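Local coordinates for protein 2-hydroxy-3-oxopropionate reductase (Polaromonas sp. JS666, PDB 4DLL) that probably reduces 2-hydroxy-3-oxopropionate (tartronate semialdehyde) to glycerate with a nicotinamide cofactor, at residues Ala171-Glu174 against Arg175-Leu179; Ser241-Leu244 against Gln245-Gln249; Gly287-Glu290 against Gln291-Glu295. All coordinates share one frame; numbering follows the deposited sequence.

Overall arrangement
The three interactions are each local to one run of helical backbone, and together they sample both halves of the chain. Interaction 1 comes first, on helix 170-183 of the cofactor-binding part, packed against the eight-stranded sheet. Interaction 2, spanning helices 242-245 and 247-252, and interaction 3, on helix 284-301, follow in the helical part. Their centres lie about 20 Å apart, whereas interaction 1 is about 32 Å from interaction 2 and about 37 Å from interaction 3, centre to centre, with no touching between any two. Interactions 2 and 3 both meet the second subunit; interaction 1 does not, so the dimer contacts described here belong to the helical part.

Interaction 1: residues Ala171-Glu174 against Arg175-Leu179; sequences ADFE and RSLPL
Phe173 and Leu177 sit one helical turn apart on the same side, and their side chains pass at a slant: the far end of the ring, CZ of Phe173, meets the methyl CD1 of Leu177 at 3.8 Å. In Phe173 the ring carbon CG is anti to the backbone N (chi1 172°), which sends the ring outward from the helix with a lean towards Leu177, enough for CZ to reach CD1. Both side chains also touch Ala186 on strand 184-190, and the ring of Phe173 stacks with that of His188. Glu174 approaches Leu177 differently. The two run side by side and point the same way, with OE2 of Glu174 4.1 Å from CD2 of Leu177, so the bent acid chain flanks the leucine.

Ser176 is turned back onto the backbone. Its OG donates to the carbonyl O of Asp172 at 3.1 Å, arriving from above the carbonyl plane, and the same oxygen takes a weak bond from Ser176 N. Thus a buried hydroxyl finds its acceptor within its own helix, while the serine side chain packs on Leu119, Leu121 and Leu146 of the sheet. Arg175 instead lays its aliphatic stem past a carbonyl, CG lying 3.4 Å from O of Ala171, which accepts a bond from Arg175 N at 3.0 Å.

Pro178 brings no N-H to the turn before it. Its CD lies 3.5 Å from O of Glu174, and that oxygen is bonded by Leu177 N at 3.1 Å, a span of three residues in place of four; the helix kinks here. The whole is one covering helix of a beta-alpha-beta unit, in which helix 170-183 links the parallel neighbours 162-167 and 184-190 and presses its apolar side onto the sheet.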
# COMPACT_ATOMS: atom_id res chain seq x y z
N ALA A 171 21.89 -23.86 -4.22
CA ALA A 171 21.70 -25.16 -4.89
C ALA A 171 20.34 -25.80 -4.63
O ALA A 171 19.75 -26.33 -5.54
CB ALA A 171 22.81 -26.13 -4.49
N ASP A 172 19.84 -25.74 -3.39
CA ASP A 172 18.54 -26.30 -3.09
C ASP A 172 17.44 -25.47 -3.79
O ASP A 172 16.49 -26.03 -4.38
CB ASP A 172 18.34 -26.35 -1.56
CG ASP A 172 19.21 -27.40 -0.87
OD1 ASP A 172 19.45 -28.46 -1.48
OD2 ASP A 172 19.63 -27.21 0.29
N PHE A 173 17.59 -24.13 -3.74
CA PHE A 173 16.64 -23.25 -4.36
C PHE A 173 16.62 -23.50 -5.86
O PHE A 173 15.54 -23.53 -6.44
CB PHE A 173 16.97 -21.77 -4.07
CG PHE A 173 16.12 -20.79 -4.84
CD1 PHE A 173 14.82 -20.46 -4.39
CD2 PHE A 173 16.62 -20.20 -6.03
CE1 PHE A 173 14.01 -19.57 -5.07
CE2 PHE A 173 15.81 -19.30 -6.76
CZ PHE A 173 14.50 -18.96 -6.29
N GLU A 174 17.78 -23.67 -6.51
CA GLU A 174 17.72 -24.05 -7.93
C GLU A 174 17.05 -25.41 -8.13
O GLU A 174 16.22 -25.59 -9.00
CB GLU A 174 19.10 -24.01 -8.59
CG GLU A 174 19.66 -22.62 -8.56
CD GLU A 174 18.91 -21.72 -9.50
OE1 GLU A 174 18.75 -22.14 -10.67
OE2 GLU A 174 18.47 -20.60 -9.09
N ARG A 175 17.37 -26.37 -7.29
CA ARG A 175 16.64 -27.62 -7.39
C ARG A 175 15.12 -27.40 -7.36
O ARG A 175 14.38 -28.11 -8.05
CB ARG A 175 17.08 -28.60 -6.33
CG ARG A 175 18.38 -29.27 -6.68
CD ARG A 175 18.89 -30.24 -5.62
NE ARG A 175 19.75 -31.21 -6.31
CZ ARG A 175 19.35 -32.42 -6.73
NH1 ARG A 175 18.10 -32.82 -6.50
NH2 ARG A 175 20.19 -33.24 -7.37
N SER A 176 14.69 -26.37 -6.64
CA SER A 176 13.28 -26.13 -6.38
C SER A 176 12.59 -25.40 -7.45
O SER A 176 11.35 -25.37 -7.46
CB SER A 176 13.15 -25.19 -5.18
OG SER A 176 13.39 -25.93 -4.02
N LEU A 177 13.38 -24.66 -8.23
CA LEU A 177 12.82 -23.55 -8.93
C LEU A 177 11.76 -24.00 -9.94
O LEU A 177 10.70 -23.35 -10.03
CB LEU A 177 13.92 -22.63 -9.55
CG LEU A 177 13.50 -21.28 -10.18
CD1 LEU A 177 12.65 -20.44 -9.24
CD2 LEU A 177 14.70 -20.40 -10.69
N PRO A 178 12.02 -25.13 -10.68
CA PRO A 178 11.00 -25.56 -11.65
C PRO A 178 9.65 -25.83 -10.95
O PRO A 178 8.59 -25.49 -11.50
CB PRO A 178 11.59 -26.86 -12.25
CG PRO A 178 13.06 -26.63 -12.21
CD PRO A 178 13.25 -25.93 -10.81
N LEU A 179 9.67 -26.43 -9.75
CA LEU A 179 8.37 -26.65 -9.07
C LEU A 179 7.79 -25.30 -8.68
O LEU A 179 6.58 -25.05 -8.87
CB LEU A 179 8.49 -27.52 -7.85
CG LEU A 179 7.09 -27.60 -7.22
CD1 LEU A 179 6.29 -28.58 -8.03
CD2 LEU A 179 7.15 -27.96 -5.76

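Interaction 2: residues Ser241-Leu244 against Gln245-Gln249; sequences SRVL and QLHGQ
Gln245 N reaches back to the carbonyl O of Ser241 in a nearly straight hydrogen bond of 3.2 Å (174° at the hydrogen), and Leu246 N donates to O of Arg242 at 2.9 Å, in a more bent bond. The next bond is longer in span: Gly248 N donates to O of Val243, five residues back, at 3.1 Å and in the carbonyl plane. A further bond closes the start of the turn, since OG of Ser241 accepts from Leu244 N at 2.8 Å. This is an N-cap: the serine precedes helix 242-245 and satisfies an amide that has no preceding turn to bond to.

The motif is thus a capped short helix that gives way, around Leu246, to helix 247-252 within the helical domain of the kind found in 3-hydroxyisobutyrate dehydrogenases. It lies at the dimer interface, where NH1 of Arg242 is hydrogen-bonded to O of Gly236 of the second subunit and both Val243 and Leu246 pack on Phe238 of that subunit.

Apolar and close backbone contacts complete the turn. The CG2 methyl of Val243 touches CD2 of the His247 ring at 3.8 Å, with CA of Val243 at the ring edge and in its plane. Over one face of that ring lies the CD2 methyl of Leu246, displaced toward the rim. In His247, CG lies beside the backbone N (chi1 -48°), which swings the ring toward Val243. Gln245 folds its CG to within 3.4 Å of O of Ser241; an alanine here lacks everything beyond CB and is likely to lose both the packing of CG beside that oxygen and the contact with Lys231 of helix 227-234. Gly248, with no side chain to intervene, brings CA to 3.0 Å from O of Leu244, a CA-H...O contact.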
# COMPACT_ATOMS: atom_id res chain seq x y z
N SER A 241 -2.80 0.80 -3.93
CA SER A 241 -2.13 -0.41 -3.46
C SER A 241 -2.95 -1.67 -3.76
O SER A 241 -4.13 -1.58 -4.10
CB SER A 241 -1.90 -0.31 -1.97
OG SER A 241 -3.09 -0.58 -1.26
N ARG A 242 -2.35 -2.86 -3.65
CA ARG A 242 -3.11 -4.11 -3.78
C ARG A 242 -4.12 -4.23 -2.60
O ARG A 242 -5.23 -4.69 -2.80
CB ARG A 242 -2.18 -5.35 -3.84
CG ARG A 242 -2.91 -6.70 -4.23
CD ARG A 242 -3.17 -6.69 -5.78
NE ARG A 242 -1.92 -6.27 -6.44
CZ ARG A 242 -0.92 -7.12 -6.73
NH1 ARG A 242 -1.06 -8.43 -6.46
NH2 ARG A 242 0.22 -6.66 -7.30
N VAL A 243 -3.75 -3.70 -1.42
CA VAL A 243 -4.67 -3.70 -0.27
C VAL A 243 -5.90 -2.79 -0.49
O VAL A 243 -7.05 -3.23 -0.19
CB VAL A 243 -3.96 -3.39 1.03
CG1 VAL A 243 -4.95 -2.89 2.16
CG2 VAL A 243 -3.17 -4.62 1.47
N LEU A 244 -5.69 -1.58 -1.04
CA LEU A 244 -6.84 -0.72 -1.36
C LEU A 244 -7.80 -1.41 -2.33
O LEU A 244 -8.99 -1.46 -2.08
CB LEU A 244 -6.41 0.65 -1.94
CG LEU A 244 -7.47 1.61 -2.49
CD1 LEU A 244 -8.49 1.99 -1.40
CD2 LEU A 244 -6.82 2.92 -3.08
N GLN A 245 -7.28 -1.92 -3.45
CA GLN A 245 -8.13 -2.57 -4.45
C GLN A 245 -8.79 -3.87 -3.95
O GLN A 245 -9.92 -4.17 -4.35
CB GLN A 245 -7.36 -2.88 -5.74
CG GLN A 245 -6.67 -1.61 -6.37
CD GLN A 245 -7.68 -0.43 -6.66
OE1 GLN A 245 -7.47 0.73 -6.24
NE2 GLN A 245 -8.77 -0.75 -7.36
N LEU A 246 -8.10 -4.67 -3.13
CA LEU A 246 -8.74 -5.93 -2.74
C LEU A 246 -9.57 -5.71 -1.50
O LEU A 246 -10.77 -5.63 -1.60
CB LEU A 246 -7.75 -7.08 -2.57
CG LEU A 246 -8.32 -8.48 -2.22
CD1 LEU A 246 -8.78 -9.26 -3.53
CD2 LEU A 246 -7.30 -9.30 -1.40
N HIS A 247 -8.93 -5.56 -0.34
CA HIS A 247 -9.62 -5.31 0.93
C HIS A 247 -10.45 -4.04 1.03
O HIS A 247 -11.39 -3.99 1.83
CB HIS A 247 -8.60 -5.26 2.04
CG HIS A 247 -7.64 -6.40 1.99
ND1 HIS A 247 -7.91 -7.62 2.58
CD2 HIS A 247 -6.43 -6.53 1.39
CE1 HIS A 247 -6.90 -8.44 2.36
NE2 HIS A 247 -6.00 -7.81 1.63
N GLY A 248 -10.07 -3.00 0.29
CA GLY A 248 -10.82 -1.78 0.33
C GLY A 248 -12.21 -1.91 -0.31
O GLY A 248 -13.19 -1.32 0.19
N GLN A 249 -12.28 -2.66 -1.42
CA GLN A 249 -13.55 -2.95 -2.07
C GLN A 249 -14.46 -3.72 -1.12
O GLN A 249 -15.66 -3.41 -1.07
CB GLN A 249 -13.38 -3.66 -3.41
CG GLN A 249 -14.67 -3.73 -4.28
CD GLN A 249 -15.52 -2.39 -4.41
OE1 GLN A 249 -16.73 -2.45 -4.70
NE2 GLN A 249 -14.91 -1.23 -4.20

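Interaction 3: residues Gly287-Glu290 against Gln291-Glu295; sequences GLFE and QLYAE
Helix 284-301 is one of the long helices in the helical part of the fold, and a regular alpha-helical turn joins Leu288 to Leu292, Phe289 to Tyr293 and Glu290 to Ala294. Backbone bonds of the i to i+4 kind run through it: Leu292 N to O of Leu288 at 3.0 Å, Tyr293 N to O of Phe289 at 2.9 Å, with Gln291 N to O of Gly287 and Ala294 N to O of Glu290 on either side in the series.

Three side chains form an apolar cluster. The CD1 methyl of Leu292 lies over one face of the Phe289 ring, 4.3 Å from its CD2, and is also 4.1 Å from CG of Leu288, so one branch serves two neighbours. Across the interface, Leu288 packs on Leu288 of the second subunit, while Phe289 and Leu292 both touch Ile285 there. At the edge of the Phe289 ring, near its plane, comes CE1 of Tyr293. The tyrosine ring in turn has O of Phe289 at its own edge, with CD1 of Tyr293 3.0 Å from that oxygen, so the ring edge lies close against a carbonyl that already accepts from the Tyr293 amide. Beyond it, OH of Tyr293 is hydrogen-bonded to O of Gly207 on helix 194-222.

Glu290 turns elsewhere. Its CG is anti to the backbone N (chi1 -176°) and the chain bends at the next bond, bringing OE2 to 3.9 Å from CB of Ala294. That same oxygen makes a salt bridge with Arg270 of helix 262-278, an arginine Ala294 touches as well, so the acid ties two helices together. On the exposed side, Gln291 runs extended beyond its CG, which lies 3.5 Å from O of Gly287.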
# COMPACT_ATOMS: atom_id res chain seq x y z
N GLY A 287 3.73 -2.73 16.69
CA GLY A 287 3.24 -2.72 18.10
C GLY A 287 1.83 -2.14 18.22
O GLY A 287 0.94 -2.74 18.82
N LEU A 288 1.60 -0.99 17.61
CA LEU A 288 0.24 -0.40 17.59
C LEU A 288 -0.72 -1.34 16.91
O LEU A 288 -1.82 -1.61 17.43
CB LEU A 288 0.23 0.97 16.91
CG LEU A 288 -1.13 1.57 16.54
CD1 LEU A 288 -1.96 1.81 17.81
CD2 LEU A 288 -0.97 2.86 15.77
N PHE A 289 -0.32 -1.88 15.75
CA PHE A 289 -1.24 -2.81 15.03
C PHE A 289 -1.53 -4.16 15.69
O PHE A 289 -2.64 -4.65 15.57
CB PHE A 289 -0.86 -2.97 13.55
CG PHE A 289 -1.34 -1.85 12.75
CD1 PHE A 289 -0.61 -0.64 12.74
CD2 PHE A 289 -2.55 -1.92 12.11
CE1 PHE A 289 -1.04 0.42 12.06
CE2 PHE A 289 -2.98 -0.86 11.42
CZ PHE A 289 -2.22 0.33 11.36
N GLU A 290 -0.57 -4.74 16.40
CA GLU A 290 -0.89 -5.91 17.20
C GLU A 290 -2.01 -5.56 18.21
O GLU A 290 -3.01 -6.29 18.30
CB GLU A 290 0.37 -6.43 17.88
CG GLU A 290 0.18 -7.72 18.67
CD GLU A 290 -0.22 -7.49 20.16
OE1 GLU A 290 0.08 -6.40 20.72
OE2 GLU A 290 -0.82 -8.42 20.74
N GLN A 291 -1.87 -4.42 18.91
CA GLN A 291 -2.88 -3.98 19.92
C GLN A 291 -4.23 -3.87 19.26
O GLN A 291 -5.22 -4.36 19.78
CB GLN A 291 -2.55 -2.62 20.54
CG GLN A 291 -1.37 -2.62 21.46
CD GLN A 291 -1.10 -1.23 22.02
OE1 GLN A 291 -0.45 -0.40 21.38
NE2 GLN A 291 -1.59 -0.98 23.24
N LEU A 292 -4.27 -3.21 18.11
CA LEU A 292 -5.55 -3.00 17.42
C LEU A 292 -6.18 -4.29 16.96
O LEU A 292 -7.41 -4.44 17.01
CB LEU A 292 -5.39 -2.09 16.24
CG LEU A 292 -5.14 -0.65 16.62
CD1 LEU A 292 -4.71 0.04 15.32
CD2 LEU A 292 -6.40 0.01 17.26
N TYR A 293 -5.35 -5.22 16.51
CA TYR A 293 -5.86 -6.51 16.10
C TYR A 293 -6.28 -7.31 17.33
O TYR A 293 -7.28 -8.02 17.28
CB TYR A 293 -4.86 -7.27 15.24
CG TYR A 293 -4.91 -6.89 13.78
CD1 TYR A 293 -3.92 -6.09 13.21
CD2 TYR A 293 -5.96 -7.31 12.98
CE1 TYR A 293 -3.98 -5.74 11.87
CE2 TYR A 293 -6.03 -6.96 11.61
CZ TYR A 293 -5.03 -6.18 11.08
OH TYR A 293 -5.09 -5.83 9.78
N ALA A 294 -5.48 -7.22 18.40
CA ALA A 294 -5.78 -7.90 19.66
C ALA A 294 -7.12 -7.39 20.17
O ALA A 294 -7.95 -8.18 20.59
CB ALA A 294 -4.64 -7.70 20.71
N GLU A 295 -7.33 -6.06 20.06
CA GLU A 295 -8.59 -5.39 20.45
C GLU A 295 -9.77 -5.78 19.55
O GLU A 295 -10.93 -5.52 19.88
CB GLU A 295 -8.42 -3.87 20.49
CG GLU A 295 -7.97 -3.33 21.86
CD GLU A 295 -7.22 -1.98 21.79
OE1 GLU A 295 -7.03 -1.42 20.67
OE2 GLU A 295 -6.79 -1.48 22.87